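Local coordinates for protein tryptophan--tRNA ligase (Pyrococcus horikoshii, PDB 3JXE) that catalyses the ATP-driven attachment of L-tryptophan to tRNA(Trp), releasing AMP and diphosphate, at residues B[73-78]-B[203-208]; B[140-145]-B[348-353]; B[243-248]-B[304-309]. One frame throughout, in Å; residues are numbered along the deposited sequence.

Overall arrangement
The three contacts lie around one class I synthetase core built on a Rossmann fold, with tryptophanyl-5'AMP as the common reference. Contacts 1 and 3 both reach it, from opposite sides of the chain's centre and with their own centres about 31 Å apart: Y77 of contact 1 takes the indole N-H, while V244 of contact 3 reads the adenine. Contact 2 does not touch the adenylate; the side chain of V143 stays about 11 Å from it. There, helix 332-367 meets the end of helix 126-141. The centre of contact 2 is about 25 Å from that of contact 1 and about 21 Å from that of contact 3, whose segments both fall between 140-145 and 348-353 in the sequence.

Contact 1 (B[73-78]-B[203-208]); sequences GFFLYT and FFERKR. With TYM (tryptophanyl-5'AMP), chain E.
The ring of F75 packs against the loop 203-208, and this is the tight part of the contact. Its chi1 of 77° puts CG between the backbone N and the carbonyl carbon. On the ring, CE2 lies 3.2 Å from K207 O, which is at the ring edge, in its plane. E205 CB comes within 3.9 Å of F75 CD2. F204 CB touches F75 CE1 at 4.2 Å, the two side chains crossing at about a right angle, while the F204 ring stacks on Y109. One backbone hydrogen bond joins the segments, F75 N to R208 O at 3.1 Å, and F74 CB rests on the same oxygen. The carboxylate of E205 comes near F75 CB (OE1 at 3.9 Å), but OE2 is hydrogen-bonded to the hydroxyl of Y109. R208 points away at CB, and its NE forms a salt bridge with D67. The solvent side is looser. K207 bends at chi3 (82°), which brings its CE to 3.6 Å from F74 N. Further along 73-78, Y77 OH accepts the indole N-H of the adenylate, TYM NE1, at 2.7 Å, and is also hydrogen-bonded to Q198 and Q111. The loop leads into strand 209-214 of the Rossmann-fold sheet, whose L210 pairs with F75 and Y77. Strand 75-80 thus runs between parallel strands 209-214 and 108-112, with helix 61-69 packed on F74 and R208.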
# COMPACT_ATOMS: atom_id res chain seq x y z
N GLY B 73 2.56 20.65 -22.90
CA GLY B 73 3.20 20.70 -21.59
C GLY B 73 3.61 19.37 -20.97
O GLY B 73 3.53 18.32 -21.61
N PHE B 74 4.06 19.44 -19.71
CA PHE B 74 4.48 18.28 -18.94
C PHE B 74 4.38 18.56 -17.44
O PHE B 74 3.86 19.61 -17.04
CB PHE B 74 5.92 17.87 -19.32
CG PHE B 74 6.96 18.92 -19.02
CD1 PHE B 74 7.64 18.91 -17.81
CD2 PHE B 74 7.27 19.89 -19.97
CE1 PHE B 74 8.61 19.88 -17.53
CE2 PHE B 74 8.24 20.86 -19.70
CZ PHE B 74 8.91 20.85 -18.48
N PHE B 75 4.86 17.64 -16.61
CA PHE B 75 4.93 17.87 -15.16
C PHE B 75 6.18 17.27 -14.51
O PHE B 75 6.77 16.32 -15.03
CB PHE B 75 3.65 17.41 -14.45
CG PHE B 75 3.53 15.92 -14.26
CD1 PHE B 75 3.86 15.34 -13.04
CD2 PHE B 75 3.06 15.11 -15.28
CE1 PHE B 75 3.74 13.97 -12.84
CE2 PHE B 75 2.94 13.73 -15.09
CZ PHE B 75 3.28 13.16 -13.87
N LEU B 76 6.59 17.85 -13.38
CA LEU B 76 7.80 17.44 -12.68
C LEU B 76 7.50 16.60 -11.44
O LEU B 76 6.50 16.82 -10.75
CB LEU B 76 8.63 18.66 -12.28
CG LEU B 76 9.33 19.45 -13.38
CD1 LEU B 76 9.69 20.83 -12.87
CD2 LEU B 76 10.58 18.73 -13.89
N TYR B 77 8.37 15.63 -11.18
CA TYR B 77 8.28 14.79 -9.99
C TYR B 77 9.66 14.43 -9.47
O TYR B 77 10.51 13.95 -10.22
CB TYR B 77 7.43 13.54 -10.27
CG TYR B 77 7.67 12.36 -9.35
CD1 TYR B 77 7.50 12.46 -7.97
CD2 TYR B 77 8.04 11.12 -9.88
CE1 TYR B 77 7.72 11.37 -7.13
CE2 TYR B 77 8.26 10.02 -9.05
CZ TYR B 77 8.10 10.15 -7.68
OH TYR B 77 8.31 9.06 -6.87
N THR B 78 9.87 14.67 -8.18
CA THR B 78 11.07 14.24 -7.47
C THR B 78 10.67 13.89 -6.04
O THR B 78 9.54 14.17 -5.63
CB THR B 78 12.20 15.30 -7.53
OG1 THR B 78 13.43 14.72 -7.09
CG2 THR B 78 11.87 16.51 -6.67
N PHE B 203 1.86 8.88 -12.48
CA PHE B 203 0.49 8.82 -12.99
C PHE B 203 -0.40 9.89 -12.35
O PHE B 203 -1.62 9.73 -12.28
CB PHE B 203 -0.12 7.43 -12.76
CG PHE B 203 0.81 6.29 -13.10
CD1 PHE B 203 1.41 6.19 -14.36
CD2 PHE B 203 1.08 5.30 -12.16
CE1 PHE B 203 2.26 5.14 -14.66
CE2 PHE B 203 1.92 4.24 -12.45
CZ PHE B 203 2.52 4.16 -13.71
N PHE B 204 0.21 10.98 -11.88
CA PHE B 204 -0.54 12.10 -11.31
C PHE B 204 -1.32 12.86 -12.38
O PHE B 204 -2.40 13.37 -12.12
CB PHE B 204 0.38 13.06 -10.55
CG PHE B 204 0.34 12.89 -9.05
CD1 PHE B 204 1.51 12.63 -8.34
CD2 PHE B 204 -0.85 13.01 -8.35
CE1 PHE B 204 1.48 12.48 -6.95
CE2 PHE B 204 -0.89 12.86 -6.97
CZ PHE B 204 0.28 12.59 -6.26
N GLU B 205 -0.75 12.92 -13.58
CA GLU B 205 -1.38 13.57 -14.72
C GLU B 205 -1.25 12.73 -15.99
O GLU B 205 -0.41 11.84 -16.07
CB GLU B 205 -0.78 14.96 -14.94
CG GLU B 205 -1.19 16.01 -13.92
CD GLU B 205 -0.43 17.31 -14.06
OE1 GLU B 205 -0.16 17.74 -15.21
OE2 GLU B 205 -0.09 17.92 -13.02
N ARG B 206 -2.10 13.02 -16.97
CA ARG B 206 -2.05 12.34 -18.27
C ARG B 206 -0.89 12.87 -19.13
O ARG B 206 -0.39 12.16 -20.00
CB ARG B 206 -3.38 12.48 -19.02
CG ARG B 206 -4.54 11.74 -18.37
CD ARG B 206 -4.43 10.23 -18.57
NE ARG B 206 -5.38 9.50 -17.73
CZ ARG B 206 -5.50 8.18 -17.69
NH1 ARG B 206 -6.39 7.62 -16.88
NH2 ARG B 206 -4.72 7.41 -18.44
N LYS B 207 -0.48 14.11 -18.86
CA LYS B 207 0.72 14.69 -19.47
C LYS B 207 1.94 13.87 -19.05
O LYS B 207 1.90 13.20 -18.02
CB LYS B 207 0.88 16.15 -19.03
CG LYS B 207 -0.32 17.04 -19.39
CD LYS B 207 -0.40 18.29 -18.52
CE LYS B 207 0.52 19.40 -19.01
NZ LYS B 207 0.26 20.69 -18.32
N ARG B 208 3.01 13.92 -19.83
CA ARG B 208 4.20 13.12 -19.51
C ARG B 208 5.05 13.72 -18.38
O ARG B 208 5.04 14.93 -18.15
CB ARG B 208 5.05 12.83 -20.75
CG ARG B 208 5.71 14.02 -21.41
CD ARG B 208 6.78 13.54 -22.38
NE ARG B 208 6.21 12.85 -23.53
CZ ARG B 208 6.71 11.74 -24.08
NH1 ARG B 208 6.11 11.19 -25.13
NH2 ARG B 208 7.79 11.17 -23.57
P TYM E . 17.15 9.86 -1.16
O1P TYM E . 16.35 10.42 -0.05
O2P TYM E . 18.18 8.84 -0.88
O5' TYM E . 17.86 11.07 -1.95
C5' TYM E . 17.08 12.18 -2.40
C4' TYM E . 17.64 12.76 -3.70
O4' TYM E . 19.06 13.01 -3.55
C1' TYM E . 19.78 12.31 -4.61
N9 TYM E . 21.10 11.97 -4.01
C4 TYM E . 22.27 12.52 -4.35
N3 TYM E . 22.64 13.45 -5.25
C2 TYM E . 23.91 13.81 -5.38
N1 TYM E . 24.86 13.28 -4.63
C6 TYM E . 24.57 12.35 -3.71
N6 TYM E . 25.54 11.82 -2.96
C5 TYM E . 23.24 11.94 -3.54
N7 TYM E . 22.64 11.07 -2.75
C8 TYM E . 21.33 11.09 -3.03
C2' TYM E . 18.87 11.15 -4.98
O2' TYM E . 19.08 10.77 -6.34
C3' TYM E . 17.48 11.77 -4.86
O3' TYM E . 17.17 12.52 -6.05
NH3 TYM E . 13.65 6.60 -2.46
CA TYM E . 14.11 7.97 -2.72
CB TYM E . 12.97 8.96 -2.49
CG TYM E . 12.18 9.26 -3.79
CD2 TYM E . 12.64 9.87 -4.96
CE2 TYM E . 11.57 9.94 -5.86
CE3 TYM E . 13.88 10.38 -5.32
CD1 TYM E . 10.87 8.98 -4.02
NE1 TYM E . 10.49 9.40 -5.31
CZ2 TYM E . 11.76 10.51 -7.11
CZ3 TYM E . 14.06 10.95 -6.58
CH2 TYM E . 13.00 11.02 -7.48
C TYM E . 15.28 8.32 -1.79
O TYM E . 15.39 7.76 -0.69
OPP TYM E . 16.13 9.27 -2.28

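Contact 2 (B[140-145]-B[348-353]); sequences IIAVGF and KEHQRR
A142 and R353 face each other where helix 332-367 passes the end of helix 126-141, with CA atoms 5.0 Å apart. The apolar contact centres on the methyl of A142, whose CB lies 3.6 Å from H350 CE1 and 4.1 Å from R353 CB. With CG anti to its backbone N (chi1 178°), H350 carries its imidazole nearer to A142 than the direction of its CB suggests, and the ring meets the methyl obliquely. Its NE2 is hydrogen-bonded to D139, so the ring is tied to helix 126-141 and touches A142 just beyond with CE1. The polar contact is looser. A142 O lies over one face of the R353 guanidinium, 3.4 Å from NE, at an angle too poor for a hydrogen bond. V143 O lies over that face too, 3.9 Å from NH2, and its hydrogen bond goes instead to K98. I141 to G144 form a type I turn; at G144 phi is positive, and its CA lies 4.1 Å from R353 NH2. Around the turn, I140 and F145 pack on helix 88-104 and strand 108-112 of the Rossmann-fold sheet, and I141 on strand 150-154 and helix 332-367, so the contact joins that long helix to the core.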
# COMPACT_ATOMS: atom_id res chain seq x y z
N ILE B 140 13.34 21.45 1.89
CA ILE B 140 12.84 21.40 0.52
C ILE B 140 12.06 22.68 0.17
O ILE B 140 12.23 23.23 -0.92
CB ILE B 140 11.99 20.12 0.26
CG1 ILE B 140 12.89 18.88 0.34
CG2 ILE B 140 11.29 20.18 -1.10
CD1 ILE B 140 12.14 17.59 0.61
N ILE B 141 11.23 23.15 1.10
CA ILE B 141 10.50 24.41 0.92
C ILE B 141 11.47 25.60 0.87
O ILE B 141 11.21 26.57 0.15
CB ILE B 141 9.42 24.62 2.02
CG1 ILE B 141 8.34 23.54 1.92
CG2 ILE B 141 8.79 26.01 1.91
CD1 ILE B 141 7.28 23.62 2.99
N ALA B 142 12.58 25.50 1.60
CA ALA B 142 13.61 26.54 1.63
C ALA B 142 14.26 26.81 0.27
O ALA B 142 14.86 27.87 0.06
CB ALA B 142 14.67 26.22 2.67
N VAL B 143 14.14 25.86 -0.66
CA VAL B 143 14.67 26.03 -2.01
C VAL B 143 13.84 27.06 -2.78
O VAL B 143 14.38 27.84 -3.56
CB VAL B 143 14.72 24.69 -2.78
CG1 VAL B 143 15.45 24.85 -4.11
CG2 VAL B 143 15.41 23.62 -1.95
N GLY B 144 12.53 27.06 -2.53
CA GLY B 144 11.62 28.04 -3.13
C GLY B 144 10.94 27.53 -4.39
O GLY B 144 11.48 27.65 -5.49
N PHE B 145 9.75 26.96 -4.21
CA PHE B 145 8.93 26.48 -5.32
C PHE B 145 7.63 27.28 -5.42
O PHE B 145 7.23 27.94 -4.45
CB PHE B 145 8.60 24.99 -5.14
CG PHE B 145 9.82 24.10 -5.06
CD1 PHE B 145 10.24 23.59 -3.84
CD2 PHE B 145 10.54 23.78 -6.21
CE1 PHE B 145 11.36 22.77 -3.76
CE2 PHE B 145 11.66 22.95 -6.14
CZ PHE B 145 12.07 22.45 -4.91
N LYS B 348 24.12 29.63 5.37
CA LYS B 348 23.57 30.78 6.09
C LYS B 348 22.27 31.23 5.43
O LYS B 348 21.28 31.48 6.11
CB LYS B 348 24.57 31.94 6.14
CG LYS B 348 24.13 33.12 6.99
CD LYS B 348 25.16 34.24 6.98
CE LYS B 348 24.69 35.44 7.80
NZ LYS B 348 25.73 36.51 7.87
N GLU B 349 22.29 31.30 4.10
CA GLU B 349 21.13 31.69 3.31
C GLU B 349 20.03 30.62 3.34
O GLU B 349 18.85 30.95 3.45
CB GLU B 349 21.52 32.02 1.86
CG GLU B 349 20.45 32.76 1.06
CD GLU B 349 19.98 34.05 1.73
OE1 GLU B 349 20.84 34.88 2.12
OE2 GLU B 349 18.75 34.25 1.85
N HIS B 350 20.43 29.35 3.25
CA HIS B 350 19.49 28.23 3.29
C HIS B 350 18.79 28.12 4.64
O HIS B 350 17.57 27.97 4.69
CB HIS B 350 20.17 26.91 2.93
CG HIS B 350 19.26 25.72 3.00
ND1 HIS B 350 18.41 25.37 1.97
CD2 HIS B 350 19.06 24.81 3.98
CE1 HIS B 350 17.73 24.29 2.31
NE2 HIS B 350 18.10 23.93 3.53
N GLN B 351 19.56 28.21 5.72
CA GLN B 351 19.03 28.13 7.09
C GLN B 351 18.12 29.31 7.43
O GLN B 351 17.20 29.17 8.24
CB GLN B 351 20.15 27.99 8.11
CG GLN B 351 20.77 26.60 8.16
CD GLN B 351 22.18 26.59 8.74
OE1 GLN B 351 22.44 27.18 9.79
NE2 GLN B 351 23.09 25.92 8.05
N ARG B 352 18.40 30.46 6.83
CA ARG B 352 17.56 31.64 6.94
C ARG B 352 16.19 31.37 6.32
O ARG B 352 15.15 31.61 6.94
CB ARG B 352 18.23 32.84 6.27
CG ARG B 352 17.38 34.10 6.19
CD ARG B 352 17.91 35.05 5.13
NE ARG B 352 16.89 36.01 4.71
CZ ARG B 352 16.06 35.83 3.68
NH1 ARG B 352 16.12 34.73 2.94
NH2 ARG B 352 15.17 36.77 3.38
N ARG B 353 16.20 30.85 5.09
CA ARG B 353 14.99 30.52 4.34
C ARG B 353 14.27 29.31 4.94
O ARG B 353 13.06 29.14 4.76
CB ARG B 353 15.32 30.25 2.87
CG ARG B 353 16.01 31.41 2.16
CD ARG B 353 16.23 31.13 0.68
NE ARG B 353 14.98 31.22 -0.08
CZ ARG B 353 14.91 31.26 -1.41
NH1 ARG B 353 16.01 31.22 -2.15
NH2 ARG B 353 13.72 31.33 -2.00

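Contact 3 (B[243-248]-B[304-309]); sequences FVPSLT and FKWLEI. With TYM (tryptophanyl-5'AMP), chain E.
V244 and P245 lie on an extended piece of backbone that passes one side of helix 301-311, V244 CA and W306 CA being 7.2 Å apart. This loop leaves strand 237-241 of the Rossmann fold and leads on to the KMSKS region, whose M254 shares a backbone hydrogen bond with V244. W306 carries most of the side-chain contact. Its NE1 donates to P245 O at 3.0 Å; the bond is bent, 134° at the hydrogen, with the donor 35° above the carbonyl plane. P245 CG meets the same end of the indole at its edge, in the ring plane, 3.8 Å from NE1. V244 puts CG1, the branch anti to its backbone N, over one face of the ring, while L247 CG comes obliquely to CH2 at 3.5 Å, its side chain crossing the indole at about a right angle. An alanine in place of W306 would probably leave P245 O without this donor and open a gap beside V244 CG1, P245 CG and L247. I309 adds a smaller apolar contact, CD1 to V244 CG2 at 3.7 Å. That CG2 branch also lies 3.5 Å from TYM N1, so V244 packs on the helix and the ligand alike. Its backbone pairs with N6 and N1 of the adenine: a weak bond from TYM N6 to V244 O, and V244 N to TYM N1 at 2.8 Å, almost straight at 178°.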
# COMPACT_ATOMS: atom_id res chain seq x y z
N PHE B 243 26.92 11.93 -8.64
CA PHE B 243 26.91 12.01 -7.19
C PHE B 243 27.87 13.07 -6.68
O PHE B 243 28.91 13.33 -7.29
CB PHE B 243 27.27 10.65 -6.57
CG PHE B 243 26.32 9.55 -6.93
CD1 PHE B 243 26.77 8.44 -7.64
CD2 PHE B 243 24.98 9.61 -6.56
CE1 PHE B 243 25.91 7.41 -7.98
CE2 PHE B 243 24.11 8.58 -6.90
CZ PHE B 243 24.57 7.48 -7.61
N VAL B 244 27.51 13.70 -5.57
CA VAL B 244 28.42 14.57 -4.85
C VAL B 244 29.30 13.69 -3.96
O VAL B 244 28.78 12.96 -3.11
CB VAL B 244 27.66 15.61 -3.99
CG1 VAL B 244 28.63 16.61 -3.37
CG2 VAL B 244 26.62 16.33 -4.82
N PRO B 245 30.63 13.74 -4.17
CA PRO B 245 31.53 12.89 -3.40
C PRO B 245 31.70 13.39 -1.97
O PRO B 245 31.46 14.56 -1.69
CB PRO B 245 32.85 13.01 -4.17
CG PRO B 245 32.79 14.34 -4.82
CD PRO B 245 31.35 14.58 -5.15
N SER B 246 32.11 12.50 -1.07
CA SER B 246 32.41 12.88 0.31
C SER B 246 33.76 13.59 0.38
O SER B 246 34.54 13.55 -0.57
CB SER B 246 32.38 11.66 1.23
OG SER B 246 33.48 10.80 1.00
N LEU B 247 34.02 14.24 1.52
CA LEU B 247 35.26 15.00 1.72
C LEU B 247 36.53 14.18 1.50
O LEU B 247 37.36 14.53 0.66
CB LEU B 247 35.28 15.62 3.12
CG LEU B 247 34.58 16.96 3.33
CD1 LEU B 247 34.30 17.19 4.81
CD2 LEU B 247 35.38 18.11 2.74
N THR B 248 36.66 13.09 2.25
CA THR B 248 37.88 12.28 2.22
C THR B 248 37.94 11.36 1.00
O THR B 248 38.87 11.45 0.20
CB THR B 248 38.05 11.44 3.51
OG1 THR B 248 36.92 10.57 3.67
CG2 THR B 248 38.17 12.34 4.74
N PHE B 304 37.65 21.04 -5.29
CA PHE B 304 37.19 21.75 -6.48
C PHE B 304 36.03 21.08 -7.20
O PHE B 304 35.35 21.72 -8.01
CB PHE B 304 38.36 22.03 -7.43
CG PHE B 304 39.14 23.27 -7.09
CD1 PHE B 304 38.80 24.50 -7.67
CD2 PHE B 304 40.19 23.23 -6.18
CE1 PHE B 304 39.51 25.66 -7.35
CE2 PHE B 304 40.90 24.38 -5.85
CZ PHE B 304 40.56 25.60 -6.44
N LYS B 305 35.81 19.79 -6.92
CA LYS B 305 34.64 19.08 -7.44
C LYS B 305 33.35 19.74 -6.96
O LYS B 305 32.42 19.93 -7.74
CB LYS B 305 34.66 17.60 -7.02
CG LYS B 305 35.46 16.67 -7.93
CD LYS B 305 34.57 15.83 -8.85
CE LYS B 305 34.38 16.47 -10.23
NZ LYS B 305 33.31 17.49 -10.25
N TRP B 306 33.32 20.10 -5.68
CA TRP B 306 32.17 20.73 -5.05
C TRP B 306 31.90 22.12 -5.61
O TRP B 306 30.74 22.50 -5.82
CB TRP B 306 32.38 20.82 -3.54
CG TRP B 306 32.36 19.50 -2.83
CD1 TRP B 306 32.46 18.25 -3.39
CD2 TRP B 306 32.27 19.29 -1.41
NE1 TRP B 306 32.42 17.29 -2.41
CE2 TRP B 306 32.30 17.89 -1.19
CE3 TRP B 306 32.15 20.15 -0.31
CZ2 TRP B 306 32.22 17.34 0.09
CZ3 TRP B 306 32.07 19.59 0.96
CH2 TRP B 306 32.10 18.20 1.15
N LEU B 307 32.97 22.87 -5.84
CA LEU B 307 32.88 24.21 -6.42
C LEU B 307 32.41 24.16 -7.87
O LEU B 307 31.69 25.05 -8.33
CB LEU B 307 34.22 24.93 -6.32
CG LEU B 307 34.72 25.33 -4.93
CD1 LEU B 307 36.24 25.42 -4.91
CD2 LEU B 307 34.08 26.63 -4.46
N GLU B 308 32.83 23.11 -8.58
CA GLU B 308 32.44 22.90 -9.97
C GLU B 308 30.95 22.56 -10.08
O GLU B 308 30.28 23.01 -11.01
CB GLU B 308 33.28 21.77 -10.59
CG GLU B 308 33.10 21.61 -12.10
CD GLU B 308 33.63 20.28 -12.62
OE1 GLU B 308 34.75 19.89 -12.24
OE2 GLU B 308 32.91 19.64 -13.41
N ILE B 309 30.44 21.78 -9.13
CA ILE B 309 29.09 21.22 -9.25
C ILE B 309 27.98 22.00 -8.54
O ILE B 309 26.81 21.83 -8.86
CB ILE B 309 29.05 19.72 -8.86
CG1 ILE B 309 29.32 19.52 -7.36
CG2 ILE B 309 30.01 18.90 -9.73
CD1 ILE B 309 29.16 18.10 -6.87
P TYM E . 17.15 9.86 -1.16
O1P TYM E . 16.35 10.42 -0.05
O2P TYM E . 18.18 8.84 -0.88
O5' TYM E . 17.86 11.07 -1.95
C5' TYM E . 17.08 12.18 -2.40
C4' TYM E . 17.64 12.76 -3.70
O4' TYM E . 19.06 13.01 -3.55
C1' TYM E . 19.78 12.31 -4.61
N9 TYM E . 21.10 11.97 -4.01
C4 TYM E . 22.27 12.52 -4.35
N3 TYM E . 22.64 13.45 -5.25
C2 TYM E . 23.91 13.81 -5.38
N1 TYM E . 24.86 13.28 -4.63
C6 TYM E . 24.57 12.35 -3.71
N6 TYM E . 25.54 11.82 -2.96
C5 TYM E . 23.24 11.94 -3.54
N7 TYM E . 22.64 11.07 -2.75
C8 TYM E . 21.33 11.09 -3.03
C2' TYM E . 18.87 11.15 -4.98
O2' TYM E . 19.08 10.77 -6.34
C3' TYM E . 17.48 11.77 -4.86
O3' TYM E . 17.17 12.52 -6.05
NH3 TYM E . 13.65 6.60 -2.46
CA TYM E . 14.11 7.97 -2.72
CB TYM E . 12.97 8.96 -2.49
CG TYM E . 12.18 9.26 -3.79
CD2 TYM E . 12.64 9.87 -4.96
CE2 TYM E . 11.57 9.94 -5.86
CE3 TYM E . 13.88 10.38 -5.32
CD1 TYM E . 10.87 8.98 -4.02
NE1 TYM E . 10.49 9.40 -5.31
CZ2 TYM E . 11.76 10.51 -7.11
CZ3 TYM E . 14.06 10.95 -6.58
CH2 TYM E . 13.00 11.02 -7.48
C TYM E . 15.28 8.32 -1.79
O TYM E . 15.39 7.76 -0.69
OPP TYM E . 16.13 9.27 -2.28